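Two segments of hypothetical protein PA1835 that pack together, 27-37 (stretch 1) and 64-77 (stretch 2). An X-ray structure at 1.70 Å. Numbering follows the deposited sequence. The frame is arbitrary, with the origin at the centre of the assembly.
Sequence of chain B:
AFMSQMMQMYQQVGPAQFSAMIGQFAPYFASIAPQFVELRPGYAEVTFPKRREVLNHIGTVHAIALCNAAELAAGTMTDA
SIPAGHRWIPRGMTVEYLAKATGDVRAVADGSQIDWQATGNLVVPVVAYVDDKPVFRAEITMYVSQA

Stretch 1, residues 27-37: PYFASIAPQFV
Stretch 2 64-77: IALCNAAELAAGTM

Stretch 2 is helical throughout, from Ile64 to Met77, and the helix runs on beyond both ends. Its backbone bonds are regular i to i+4 pairs, such as Leu72 N to Asn68 O at 3.0 Å. Stretch 1 lies along one side of it. Residues 28-31 have helical phi/psi, and the bonds here span three residues, as in Ser31 N to Tyr28 O at 3.1 Å. Ile32 follows at -110/2 and Ala33 at 48/59. Pro34 (-82/166) then leads into an extended run, with Gln35 at -141/152 and Phe36 at -96/138. The chain turns a corner at Val37.

The register is set by four CA pairs: Phe29 with Asn68 at 6.8 Å, Ile32 with Ala65 at 6.3 Å, Pro34 with Ala69 at 7.3 Å and Phe36 with Ala73 at 8.3 Å. From Ile32 to Phe36 the chain thus advances in the same direction as the helix. The two stretches bury 583 Å² between them.

Leu72 has the largest share, 100 Å². Its side chain points toward stretch 1 with chi1 t and chi2 p, and three residues meet it. Leu72 CB lies over one face of the Phe29 ring, 3.5 Å from Phe29 CE1. Leu72 CD1 makes a CH-pi contact 3.8 Å from the Phe29 ring centroid, only 10° off the normal. Leu72 CD2 packs on Pro34 CG at 3.6 Å, and Leu72 CG is 3.8 Å from Phe36 CZ.

Phe29 covers 93 Å². Its CA-to-CB bond points sideways, but with chi1 at -77° (m) the ring reaches the helix; chi2 is -51°. Glu71 CG sits at the ring edge, 3.8 Å from Phe29 CZ. The ring also borders Asn68, whose CA-to-CB bond points toward stretch 1 with chi1 at -145°, between wells. The Asn68 amide is probably turned over in the model, so its polar contacts remain open. Nearby, Ser31 (chi1 p) bonds back within its own stretch, Ser31 OG to Tyr28 O at 2.7 Å.

Phe36 covers 83 Å². Its chi1 is -88° (m) and chi2 -93°. The ring reaches Thr76, whose OG1 lies at the ring edge, 3.5 Å from Phe36 CZ. Thr76 is m, and its OG1 donates to Leu72 O at 2.9 Å.

Ile32, with chi1 p and chi2 t, points toward the helix and packs on two alanines. Ile32 CG2 meets Ala65 CB at 3.8 Å, and Ile32 CD1 meets Ala69 CB at 3.9 Å.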

# COMPACT_ATOMS: atom_id res chain seq x y z
N PRO B 27 6.14 3.54 -12.60
CA PRO B 27 7.24 3.35 -11.68
C PRO B 27 7.11 2.69 -10.34
O PRO B 27 7.88 1.77 -10.06
CB PRO B 27 7.86 4.75 -11.58
CG PRO B 27 7.54 5.34 -12.95
CD PRO B 27 6.10 4.95 -13.07
N TYR B 28 6.18 3.15 -9.51
CA TYR B 28 6.10 2.55 -8.20
C TYR B 28 5.81 1.05 -8.20
O TYR B 28 6.15 0.38 -7.24
CB TYR B 28 5.14 3.33 -7.27
CG TYR B 28 5.40 3.01 -5.82
CD1 TYR B 28 6.64 3.28 -5.22
CD2 TYR B 28 4.40 2.37 -5.03
CE1 TYR B 28 6.89 2.90 -3.89
CE2 TYR B 28 4.64 2.02 -3.71
CZ TYR B 28 5.87 2.27 -3.15
OH TYR B 28 6.10 1.84 -1.89
N PHE B 29 5.20 0.51 -9.24
CA PHE B 29 4.97 -0.94 -9.27
C PHE B 29 6.29 -1.71 -9.30
O PHE B 29 6.38 -2.84 -8.82
CB PHE B 29 4.09 -1.32 -10.45
CG PHE B 29 2.63 -1.01 -10.24
CD1 PHE B 29 1.97 -1.45 -9.08
CD2 PHE B 29 1.90 -0.33 -11.20
CE1 PHE B 29 0.60 -1.22 -8.91
CE2 PHE B 29 0.54 -0.11 -11.03
CZ PHE B 29 -0.11 -0.55 -9.89
N ALA B 30 7.33 -1.08 -9.84
CA ALA B 30 8.66 -1.69 -9.92
C ALA B 30 9.23 -1.99 -8.53
O ALA B 30 10.10 -2.85 -8.39
CB ALA B 30 9.65 -0.75 -10.71
N SER B 31 8.74 -1.29 -7.51
CA SER B 31 9.22 -1.51 -6.14
C SER B 31 8.96 -2.95 -5.70
O SER B 31 9.62 -3.41 -4.77
CB SER B 31 8.58 -0.53 -5.12
OG SER B 31 7.16 -0.70 -5.02
N ILE B 32 8.01 -3.65 -6.33
CA ILE B 32 7.83 -5.07 -5.96
C ILE B 32 8.28 -6.03 -7.08
O ILE B 32 8.20 -7.24 -6.91
CB ILE B 32 6.38 -5.43 -5.54
CG1 ILE B 32 5.39 -5.17 -6.68
CG2 ILE B 32 5.96 -4.59 -4.31
CD1 ILE B 32 3.96 -5.77 -6.37
N ALA B 33 8.79 -5.49 -8.19
CA ALA B 33 9.28 -6.32 -9.33
C ALA B 33 8.27 -7.39 -9.71
O ALA B 33 8.56 -8.58 -9.72
CB ALA B 33 10.63 -6.97 -8.94
N PRO B 34 7.05 -6.98 -10.07
CA PRO B 34 6.01 -7.94 -10.43
C PRO B 34 6.04 -8.48 -11.86
O PRO B 34 6.76 -7.96 -12.72
CB PRO B 34 4.74 -7.12 -10.18
CG PRO B 34 5.17 -5.73 -10.77
CD PRO B 34 6.65 -5.59 -10.40
N GLN B 35 5.27 -9.55 -12.08
CA GLN B 35 5.11 -10.12 -13.42
C GLN B 35 3.64 -10.52 -13.50
O GLN B 35 3.01 -10.81 -12.46
CB GLN B 35 5.97 -11.38 -13.60
CG GLN B 35 7.47 -11.13 -13.51
CD GLN B 35 7.98 -10.35 -14.71
OE1 GLN B 35 7.36 -10.35 -15.78
NE2 GLN B 35 9.10 -9.68 -14.55
N PHE B 36 3.08 -10.52 -14.69
CA PHE B 36 1.71 -11.01 -14.83
C PHE B 36 1.79 -12.47 -15.27
O PHE B 36 2.63 -12.83 -16.13
CB PHE B 36 0.95 -10.27 -15.93
CG PHE B 36 0.26 -9.04 -15.45
CD1 PHE B 36 -1.08 -9.07 -15.04
CD2 PHE B 36 0.94 -7.83 -15.40
CE1 PHE B 36 -1.71 -7.89 -14.56
CE2 PHE B 36 0.34 -6.69 -14.94
CZ PHE B 36 -1.00 -6.71 -14.51
N VAL B 37 0.93 -13.31 -14.68
CA VAL B 37 0.82 -14.73 -15.05
C VAL B 37 -0.31 -14.75 -16.08
O VAL B 37 -0.24 -15.45 -17.11
CB VAL B 37 0.38 -15.61 -13.86
CG1 VAL B 37 0.12 -17.07 -14.34
CG2 VAL B 37 1.43 -15.59 -12.80
N ILE B 64 2.28 -3.69 2.71
CA ILE B 64 2.01 -2.73 1.64
C ILE B 64 2.51 -3.23 0.29
O ILE B 64 2.00 -2.80 -0.75
CB ILE B 64 2.51 -1.31 2.05
CG1 ILE B 64 1.90 -0.93 3.43
CG2 ILE B 64 2.06 -0.24 1.01
CD1 ILE B 64 0.29 -0.87 3.42
N ALA B 65 3.52 -4.12 0.29
CA ALA B 65 3.98 -4.72 -0.98
C ALA B 65 2.82 -5.61 -1.52
O ALA B 65 2.56 -5.71 -2.74
CB ALA B 65 5.25 -5.57 -0.75
N LEU B 66 2.10 -6.27 -0.60
CA LEU B 66 0.96 -7.10 -0.98
C LEU B 66 -0.13 -6.17 -1.54
O LEU B 66 -0.82 -6.52 -2.51
CB LEU B 66 0.43 -7.87 0.26
CG LEU B 66 1.45 -8.79 0.95
CD1 LEU B 66 0.89 -9.28 2.29
CD2 LEU B 66 1.79 -9.96 0.04
N CYS B 67 -0.32 -5.02 -0.91
CA CYS B 67 -1.34 -4.08 -1.41
C CYS B 67 -0.95 -3.64 -2.82
O CYS B 67 -1.83 -3.47 -3.68
CB CYS B 67 -1.45 -2.82 -0.54
SG CYS B 67 -2.19 -3.09 1.08
N ASN B 68 0.35 -3.41 -3.04
CA ASN B 68 0.79 -2.99 -4.37
C ASN B 68 0.45 -4.03 -5.45
O ASN B 68 0.02 -3.67 -6.57
CB ASN B 68 2.30 -2.73 -4.33
CG ASN B 68 2.73 -1.56 -5.25
OD1 ASN B 68 3.93 -1.29 -5.39
ND2 ASN B 68 1.76 -0.85 -5.86
N ALA B 69 0.64 -5.31 -5.12
CA ALA B 69 0.32 -6.37 -6.07
C ALA B 69 -1.20 -6.35 -6.36
O ALA B 69 -1.65 -6.56 -7.49
CB ALA B 69 0.71 -7.78 -5.48
N ALA B 70 -1.98 -6.12 -5.30
CA ALA B 70 -3.46 -6.10 -5.43
C ALA B 70 -3.89 -4.96 -6.33
O ALA B 70 -4.75 -5.11 -7.21
CB ALA B 70 -4.11 -5.97 -4.04
N GLU B 71 -3.28 -3.80 -6.11
CA GLU B 71 -3.60 -2.63 -6.92
C GLU B 71 -3.26 -2.91 -8.40
O GLU B 71 -3.99 -2.52 -9.31
CB GLU B 71 -2.77 -1.45 -6.44
CG GLU B 71 -2.92 -0.24 -7.29
CD GLU B 71 -4.06 0.64 -6.83
OE1 GLU B 71 -5.06 0.12 -6.25
OE2 GLU B 71 -3.92 1.86 -7.10
N LEU B 72 -2.13 -3.57 -8.63
CA LEU B 72 -1.70 -3.86 -10.01
C LEU B 72 -2.70 -4.81 -10.68
O LEU B 72 -3.11 -4.60 -11.81
CB LEU B 72 -0.30 -4.47 -10.01
CG LEU B 72 0.22 -4.90 -11.39
CD1 LEU B 72 0.38 -3.72 -12.35
CD2 LEU B 72 1.57 -5.60 -11.16
N ALA B 73 -3.08 -5.86 -9.97
CA ALA B 73 -4.02 -6.82 -10.55
C ALA B 73 -5.40 -6.21 -10.76
O ALA B 73 -6.00 -6.34 -11.84
CB ALA B 73 -4.14 -8.06 -9.67
N ALA B 74 -5.92 -5.53 -9.73
CA ALA B 74 -7.27 -4.99 -9.83
C ALA B 74 -7.39 -3.89 -10.83
O ALA B 74 -8.34 -3.86 -11.61
CB ALA B 74 -7.75 -4.49 -8.47
N GLY B 75 -6.41 -2.99 -10.82
CA GLY B 75 -6.46 -1.87 -11.72
C GLY B 75 -6.28 -2.28 -13.17
O GLY B 75 -7.02 -1.80 -14.04
N THR B 76 -5.32 -3.16 -13.43
CA THR B 76 -5.10 -3.60 -14.80
C THR B 76 -6.34 -4.39 -15.29
O THR B 76 -6.82 -4.20 -16.43
CB THR B 76 -3.84 -4.44 -14.92
OG1 THR B 76 -2.72 -3.65 -14.47
CG2 THR B 76 -3.55 -4.77 -16.41
N MET B 77 -6.88 -5.27 -14.45
CA MET B 77 -8.09 -5.99 -14.89
C MET B 77 -9.24 -4.99 -15.21
O MET B 77 -9.97 -5.16 -16.18
CB MET B 77 -8.59 -6.96 -13.80
CG MET B 77 -9.90 -7.66 -14.20
SD MET B 77 -10.34 -9.00 -13.09
CE MET B 77 -10.67 -8.02 -11.59